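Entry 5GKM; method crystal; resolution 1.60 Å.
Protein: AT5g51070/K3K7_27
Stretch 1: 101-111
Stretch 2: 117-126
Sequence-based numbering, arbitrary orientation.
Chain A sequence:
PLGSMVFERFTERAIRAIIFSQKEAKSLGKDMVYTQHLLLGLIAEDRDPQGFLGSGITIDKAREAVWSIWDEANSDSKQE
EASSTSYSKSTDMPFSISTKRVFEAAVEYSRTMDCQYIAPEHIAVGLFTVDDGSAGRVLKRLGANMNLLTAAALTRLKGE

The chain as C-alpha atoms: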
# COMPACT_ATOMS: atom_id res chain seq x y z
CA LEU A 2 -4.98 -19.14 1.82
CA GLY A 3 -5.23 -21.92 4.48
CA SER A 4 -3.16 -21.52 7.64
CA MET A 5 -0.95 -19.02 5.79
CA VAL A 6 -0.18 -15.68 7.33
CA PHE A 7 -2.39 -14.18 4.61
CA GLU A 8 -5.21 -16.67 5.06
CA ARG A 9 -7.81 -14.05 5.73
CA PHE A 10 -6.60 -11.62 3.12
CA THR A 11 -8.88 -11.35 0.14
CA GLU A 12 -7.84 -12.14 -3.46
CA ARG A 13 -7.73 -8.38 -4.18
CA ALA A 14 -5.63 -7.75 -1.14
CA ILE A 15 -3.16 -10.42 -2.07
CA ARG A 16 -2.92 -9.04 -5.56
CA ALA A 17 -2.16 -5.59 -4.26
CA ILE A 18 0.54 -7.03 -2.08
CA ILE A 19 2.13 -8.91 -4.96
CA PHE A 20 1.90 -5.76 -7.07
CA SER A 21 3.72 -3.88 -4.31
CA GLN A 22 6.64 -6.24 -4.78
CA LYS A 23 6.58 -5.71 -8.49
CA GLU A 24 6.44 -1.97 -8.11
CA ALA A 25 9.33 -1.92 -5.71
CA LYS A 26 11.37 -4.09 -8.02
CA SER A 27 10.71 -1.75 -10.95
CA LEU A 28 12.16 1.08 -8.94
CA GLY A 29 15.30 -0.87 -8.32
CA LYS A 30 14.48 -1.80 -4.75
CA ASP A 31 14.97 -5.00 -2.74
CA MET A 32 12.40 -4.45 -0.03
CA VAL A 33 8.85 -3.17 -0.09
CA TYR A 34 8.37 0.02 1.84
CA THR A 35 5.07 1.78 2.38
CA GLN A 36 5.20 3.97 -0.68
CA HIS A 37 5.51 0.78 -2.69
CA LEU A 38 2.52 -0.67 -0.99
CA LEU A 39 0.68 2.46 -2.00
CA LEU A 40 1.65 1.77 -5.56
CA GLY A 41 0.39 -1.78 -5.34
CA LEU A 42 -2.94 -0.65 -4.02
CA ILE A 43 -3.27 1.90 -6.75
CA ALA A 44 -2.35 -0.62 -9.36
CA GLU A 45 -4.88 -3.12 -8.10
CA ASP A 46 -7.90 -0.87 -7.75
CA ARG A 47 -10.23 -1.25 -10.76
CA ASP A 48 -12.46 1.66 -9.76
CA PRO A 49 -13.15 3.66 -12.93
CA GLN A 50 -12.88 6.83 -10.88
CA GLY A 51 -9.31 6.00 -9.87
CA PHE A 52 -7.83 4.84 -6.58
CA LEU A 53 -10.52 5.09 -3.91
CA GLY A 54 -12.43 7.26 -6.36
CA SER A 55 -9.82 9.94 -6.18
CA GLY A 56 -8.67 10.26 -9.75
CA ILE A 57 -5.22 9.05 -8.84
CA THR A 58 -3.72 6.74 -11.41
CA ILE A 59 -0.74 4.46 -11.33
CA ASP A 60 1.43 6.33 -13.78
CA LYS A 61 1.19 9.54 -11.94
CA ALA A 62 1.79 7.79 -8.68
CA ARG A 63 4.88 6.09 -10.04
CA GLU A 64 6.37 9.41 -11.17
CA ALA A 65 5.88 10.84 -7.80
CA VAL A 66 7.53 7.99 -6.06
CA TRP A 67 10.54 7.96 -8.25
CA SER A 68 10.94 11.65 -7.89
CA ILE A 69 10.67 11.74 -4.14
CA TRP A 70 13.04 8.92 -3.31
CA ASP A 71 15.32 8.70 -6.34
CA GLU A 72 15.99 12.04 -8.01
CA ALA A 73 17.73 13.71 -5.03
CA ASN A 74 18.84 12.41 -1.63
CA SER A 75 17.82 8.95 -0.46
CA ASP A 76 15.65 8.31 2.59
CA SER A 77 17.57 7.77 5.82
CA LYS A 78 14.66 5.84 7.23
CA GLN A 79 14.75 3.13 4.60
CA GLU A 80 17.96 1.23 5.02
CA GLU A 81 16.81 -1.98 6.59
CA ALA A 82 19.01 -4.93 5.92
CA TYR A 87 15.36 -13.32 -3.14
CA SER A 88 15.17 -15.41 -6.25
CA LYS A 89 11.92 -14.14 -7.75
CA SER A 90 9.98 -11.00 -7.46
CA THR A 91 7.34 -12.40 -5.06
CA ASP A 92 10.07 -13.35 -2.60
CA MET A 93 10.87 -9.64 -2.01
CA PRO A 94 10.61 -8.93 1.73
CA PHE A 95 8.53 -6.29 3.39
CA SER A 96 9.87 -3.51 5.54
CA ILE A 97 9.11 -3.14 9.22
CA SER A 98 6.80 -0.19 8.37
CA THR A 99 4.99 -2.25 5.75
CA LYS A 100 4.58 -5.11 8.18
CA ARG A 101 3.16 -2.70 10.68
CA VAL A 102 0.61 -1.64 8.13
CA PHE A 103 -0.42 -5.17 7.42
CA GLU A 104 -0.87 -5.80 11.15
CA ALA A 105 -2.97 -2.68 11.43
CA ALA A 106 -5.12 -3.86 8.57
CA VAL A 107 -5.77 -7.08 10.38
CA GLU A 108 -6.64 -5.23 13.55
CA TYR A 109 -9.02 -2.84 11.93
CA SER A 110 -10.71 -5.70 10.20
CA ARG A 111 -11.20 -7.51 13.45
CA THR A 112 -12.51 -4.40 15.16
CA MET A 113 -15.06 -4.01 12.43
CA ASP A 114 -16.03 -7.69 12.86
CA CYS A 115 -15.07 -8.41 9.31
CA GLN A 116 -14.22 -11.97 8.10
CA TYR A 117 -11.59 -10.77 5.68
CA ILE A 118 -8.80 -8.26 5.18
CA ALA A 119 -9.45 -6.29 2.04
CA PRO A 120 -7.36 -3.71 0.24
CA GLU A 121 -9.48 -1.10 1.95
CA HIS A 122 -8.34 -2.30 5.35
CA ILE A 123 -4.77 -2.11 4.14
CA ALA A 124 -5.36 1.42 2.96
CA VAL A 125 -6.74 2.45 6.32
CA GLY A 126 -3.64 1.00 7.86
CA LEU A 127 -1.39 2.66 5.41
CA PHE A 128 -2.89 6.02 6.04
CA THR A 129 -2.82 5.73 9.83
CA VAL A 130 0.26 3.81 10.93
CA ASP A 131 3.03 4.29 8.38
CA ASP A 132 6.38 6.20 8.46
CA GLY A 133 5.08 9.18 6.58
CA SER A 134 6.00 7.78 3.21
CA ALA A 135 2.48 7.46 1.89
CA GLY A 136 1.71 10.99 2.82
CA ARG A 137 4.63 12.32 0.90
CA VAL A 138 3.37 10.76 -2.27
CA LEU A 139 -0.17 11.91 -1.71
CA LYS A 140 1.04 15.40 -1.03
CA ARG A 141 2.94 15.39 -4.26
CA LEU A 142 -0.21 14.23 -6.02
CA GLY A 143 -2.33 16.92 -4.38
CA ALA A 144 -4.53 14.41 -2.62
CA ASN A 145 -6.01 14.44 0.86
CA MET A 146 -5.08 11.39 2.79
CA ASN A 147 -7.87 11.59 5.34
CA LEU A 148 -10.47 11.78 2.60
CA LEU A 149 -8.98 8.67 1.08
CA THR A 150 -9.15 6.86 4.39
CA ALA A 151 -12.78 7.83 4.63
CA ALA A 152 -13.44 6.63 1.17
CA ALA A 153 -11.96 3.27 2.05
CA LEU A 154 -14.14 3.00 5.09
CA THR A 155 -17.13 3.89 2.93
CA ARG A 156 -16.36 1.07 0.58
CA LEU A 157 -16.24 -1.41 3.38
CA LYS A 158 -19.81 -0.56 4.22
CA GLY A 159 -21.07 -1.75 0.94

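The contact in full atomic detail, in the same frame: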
# COMPACT_ATOMS: atom_id res chain seq x y z
N ARG A 101 3.97 -3.38 9.71
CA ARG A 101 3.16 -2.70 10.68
C ARG A 101 1.81 -2.39 10.05
O ARG A 101 0.81 -2.55 10.65
CB ARG A 101 3.85 -1.45 11.17
CG ARG A 101 3.04 -0.66 12.14
CD ARG A 101 3.84 0.38 12.90
NE ARG A 101 2.90 1.33 13.53
CZ ARG A 101 3.19 2.54 14.01
NH1 ARG A 101 4.41 3.00 14.02
NH2 ARG A 101 2.24 3.29 14.50
N VAL A 102 1.84 -1.94 8.81
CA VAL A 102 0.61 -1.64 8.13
C VAL A 102 -0.28 -2.88 7.98
O VAL A 102 -1.46 -2.81 8.14
CB VAL A 102 0.91 -0.98 6.76
CG1 VAL A 102 -0.31 -0.97 5.85
CG2 VAL A 102 1.43 0.42 6.98
N PHE A 103 0.33 -3.98 7.63
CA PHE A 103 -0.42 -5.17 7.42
C PHE A 103 -1.08 -5.57 8.74
O PHE A 103 -2.15 -6.02 8.76
CB PHE A 103 0.45 -6.35 6.95
CG PHE A 103 0.99 -6.23 5.56
CD1 PHE A 103 0.36 -5.50 4.63
CD2 PHE A 103 2.12 -6.89 5.19
CE1 PHE A 103 0.84 -5.37 3.36
CE2 PHE A 103 2.60 -6.78 3.91
CZ PHE A 103 1.94 -6.03 2.99
N GLU A 104 -0.32 -5.44 9.83
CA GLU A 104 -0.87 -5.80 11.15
C GLU A 104 -2.02 -4.88 11.50
O GLU A 104 -3.00 -5.32 11.98
CB GLU A 104 0.18 -5.85 12.29
CG GLU A 104 -0.41 -6.05 13.69
CD GLU A 104 -1.17 -7.37 13.93
OE1 GLU A 104 -1.02 -8.31 13.17
OE2 GLU A 104 -1.93 -7.46 14.91
N ALA A 105 -1.87 -3.61 11.18
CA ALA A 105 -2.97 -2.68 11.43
C ALA A 105 -4.22 -3.06 10.63
O ALA A 105 -5.28 -2.91 11.07
CB ALA A 105 -2.58 -1.26 11.11
N ALA A 106 -4.01 -3.49 9.40
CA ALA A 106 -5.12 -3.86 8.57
C ALA A 106 -5.89 -4.99 9.19
O ALA A 106 -7.08 -5.02 9.18
CB ALA A 106 -4.62 -4.29 7.19
N VAL A 107 -5.15 -5.93 9.71
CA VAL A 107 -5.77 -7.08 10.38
C VAL A 107 -6.57 -6.63 11.61
O VAL A 107 -7.64 -7.08 11.86
CB VAL A 107 -4.72 -8.10 10.86
CG1 VAL A 107 -5.39 -9.22 11.63
CG2 VAL A 107 -4.02 -8.71 9.67
N GLU A 108 -5.96 -5.74 12.36
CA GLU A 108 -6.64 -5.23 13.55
C GLU A 108 -7.94 -4.47 13.28
O GLU A 108 -8.91 -4.67 13.91
CB GLU A 108 -5.68 -4.40 14.39
CG GLU A 108 -4.59 -5.27 15.03
CD GLU A 108 -3.44 -4.50 15.60
OE1 GLU A 108 -3.56 -3.32 15.80
OE2 GLU A 108 -2.40 -5.09 15.89
N TYR A 109 -7.88 -3.60 12.31
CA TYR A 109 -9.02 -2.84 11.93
C TYR A 109 -10.12 -3.78 11.45
O TYR A 109 -11.26 -3.60 11.75
CB TYR A 109 -8.66 -1.86 10.80
CG TYR A 109 -7.88 -0.65 11.21
CD1 TYR A 109 -8.21 0.07 12.33
CD2 TYR A 109 -6.84 -0.20 10.47
CE1 TYR A 109 -7.50 1.18 12.69
CE2 TYR A 109 -6.11 0.91 10.84
CZ TYR A 109 -6.45 1.62 11.94
OH TYR A 109 -5.75 2.72 12.29
N SER A 110 -9.74 -4.79 10.69
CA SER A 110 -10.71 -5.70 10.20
C SER A 110 -11.41 -6.43 11.33
O SER A 110 -12.58 -6.65 11.30
CB SER A 110 -10.04 -6.72 9.25
OG SER A 110 -10.91 -7.74 9.01
N ARG A 111 -10.64 -6.84 12.29
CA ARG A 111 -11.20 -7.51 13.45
C ARG A 111 -12.12 -6.59 14.26
O ARG A 111 -13.14 -7.00 14.70
CB ARG A 111 -10.11 -8.02 14.37
CG ARG A 111 -9.35 -9.15 13.77
CD ARG A 111 -8.18 -9.48 14.63
NE ARG A 111 -7.43 -10.61 14.13
CZ ARG A 111 -6.21 -10.84 14.45
NH1 ARG A 111 -5.60 -10.04 15.28
NH2 ARG A 111 -5.59 -11.87 13.96
N TYR A 117 -12.63 -10.85 6.67
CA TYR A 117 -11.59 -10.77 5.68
C TYR A 117 -10.79 -9.50 5.83
O TYR A 117 -11.24 -8.60 6.40
CB TYR A 117 -12.16 -10.80 4.26
CG TYR A 117 -13.24 -9.77 3.96
CD1 TYR A 117 -12.92 -8.49 3.66
CD2 TYR A 117 -14.59 -10.10 3.98
CE1 TYR A 117 -13.85 -7.54 3.40
CE2 TYR A 117 -15.54 -9.17 3.69
CZ TYR A 117 -15.17 -7.89 3.42
OH TYR A 117 -16.14 -6.96 3.14
N ILE A 118 -9.60 -9.47 5.26
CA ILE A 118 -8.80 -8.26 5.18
C ILE A 118 -8.76 -7.91 3.70
O ILE A 118 -8.25 -8.63 2.91
CB ILE A 118 -7.34 -8.43 5.66
CG1 ILE A 118 -7.25 -8.65 7.15
CG2 ILE A 118 -6.54 -7.19 5.40
CD1 ILE A 118 -7.42 -10.06 7.59
N ALA A 119 -9.38 -6.80 3.37
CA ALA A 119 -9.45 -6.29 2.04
C ALA A 119 -8.42 -5.20 1.80
O ALA A 119 -7.83 -4.72 2.65
CB ALA A 119 -10.84 -5.79 1.72
N PRO A 120 -8.29 -4.81 0.54
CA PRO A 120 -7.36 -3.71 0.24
C PRO A 120 -7.72 -2.42 1.02
O PRO A 120 -6.89 -1.65 1.35
CB PRO A 120 -7.57 -3.48 -1.27
CG PRO A 120 -7.94 -4.79 -1.78
CD PRO A 120 -8.84 -5.36 -0.72
N GLU A 121 -9.00 -2.26 1.26
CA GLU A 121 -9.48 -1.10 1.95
C GLU A 121 -8.98 -1.06 3.40
O GLU A 121 -8.68 -0.05 3.89
CB GLU A 121 -10.98 -1.00 1.85
CG GLU A 121 -11.40 -0.68 0.46
CD GLU A 121 -11.42 -1.86 -0.51
OE1 GLU A 121 -11.40 -2.99 -0.16
OE2 GLU A 121 -11.52 -1.55 -1.64
N HIS A 122 -8.92 -2.21 4.04
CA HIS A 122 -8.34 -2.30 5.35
C HIS A 122 -6.87 -1.97 5.34
O HIS A 122 -6.37 -1.39 6.23
CB HIS A 122 -8.46 -3.69 5.94
CG HIS A 122 -9.88 -4.14 6.17
ND1 HIS A 122 -10.46 -5.15 5.52
CD2 HIS A 122 -10.82 -3.67 7.04
CE1 HIS A 122 -11.69 -5.31 5.96
NE2 HIS A 122 -11.91 -4.40 6.87
N ILE A 123 -6.18 -2.44 4.31
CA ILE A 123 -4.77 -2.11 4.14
C ILE A 123 -4.57 -0.62 3.93
O ILE A 123 -3.69 -0.06 4.43
CB ILE A 123 -4.08 -2.90 2.99
CG1 ILE A 123 -4.22 -4.41 3.25
CG2 ILE A 123 -2.64 -2.44 2.82
CD1 ILE A 123 -3.80 -5.31 2.11
N ALA A 124 -5.45 -0.02 3.15
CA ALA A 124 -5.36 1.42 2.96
C ALA A 124 -5.56 2.20 4.27
O ALA A 124 -4.88 3.11 4.51
CB ALA A 124 -6.35 1.90 1.91
N VAL A 125 -6.51 1.76 5.06
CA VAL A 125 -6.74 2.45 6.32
C VAL A 125 -5.49 2.34 7.16
O VAL A 125 -5.11 3.26 7.76
CB VAL A 125 -7.96 1.92 7.10
CG1 VAL A 125 -8.12 2.67 8.42
CG2 VAL A 125 -9.20 2.13 6.25
N GLY A 126 -4.88 1.18 7.14
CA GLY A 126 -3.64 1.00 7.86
C GLY A 126 -2.55 1.89 7.34
O GLY A 126 -1.85 2.49 8.07

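A helix and a loop-plus-helix segment meet here; the two helices cross at 118° between their N-to-C directions, with their axes 7.6 Å apart at closest approach. So close an approach calls for small residues at the crossing, and Ala 106 and Gly 126 fill that role. The methyl of Ala 106 points toward the second segment, Ala 106 CB lying 3.5 Å from His 122 O and 3.8 Å from Ile 123 CA, so that a side chain of one carbon rests directly on the opposing backbone. Gly 126 goes further: a CB on Gly 126 would point toward the first helix and fall 2.9 Å from Val 102 O, a clash. Without one, Gly 126 CA sits 4.1 Å from Ala 105 CB.

Branched aliphatic residues fill the space around this crossing. Val 102, with chi1 in t, has a CA-to-CB bond directed sideways, yet Val 102 CG1 reaches 4.1 Å from Ile 123 CG2. Ile 123 adopts the mt rotamer common in helices, and Ile 123 CG1 comes within 4.0 Å of Ala 106 CB. Ile 118 lies before the helix, in an extended backbone conformation, and points toward the first segment. Its less usual chi pair, m then p, accompanies packing against several neighbours: Ile 118 CG2 lies 3.9 Å from Ala 106 CB, and Ile 118 CG1 lies 4.1 Å from Val 107 CG2 and 4.0 Å from Ser 110 CB. Val 107 points away, yet both Val 107 CA, 3.9 Å from Ile 118 CG1, and its CG2 touch Ile 118.

The aromatic rings use their faces. Tyr 109, at chi1 −75° (m), lays its ring beside the second helix so that Val 125 CG1 sits over one face, 4.0 Å from the Tyr 109 ring centroid, a CH-pi contact. The tyrosine can thus offer hydrocarbon to the contact while its hydroxyl is hydrogen-bonded elsewhere in the structure.

His 122, also m at chi1, is held from within its own segment: Ala 119 N, at the N-cap position, donates to His 122 ND1 at 2.9 Å and 171°, a nearly straight bond. This fixes ND1 as an acceptor and helps hold the ring where Ser 110 CB makes a CH-pi contact almost squarely over its face, 3.8 Å from the His 122 ring centroid and 7° off the normal. His 122 NE2 is buried and has no partner in the model.

Ser 110 suits its place doubly. Its compact CB fits against the imidazole, while chi1 in t sends the hydroxyl to the loop, where Ser 110 OG donates to Tyr 117 O at 2.8 Å.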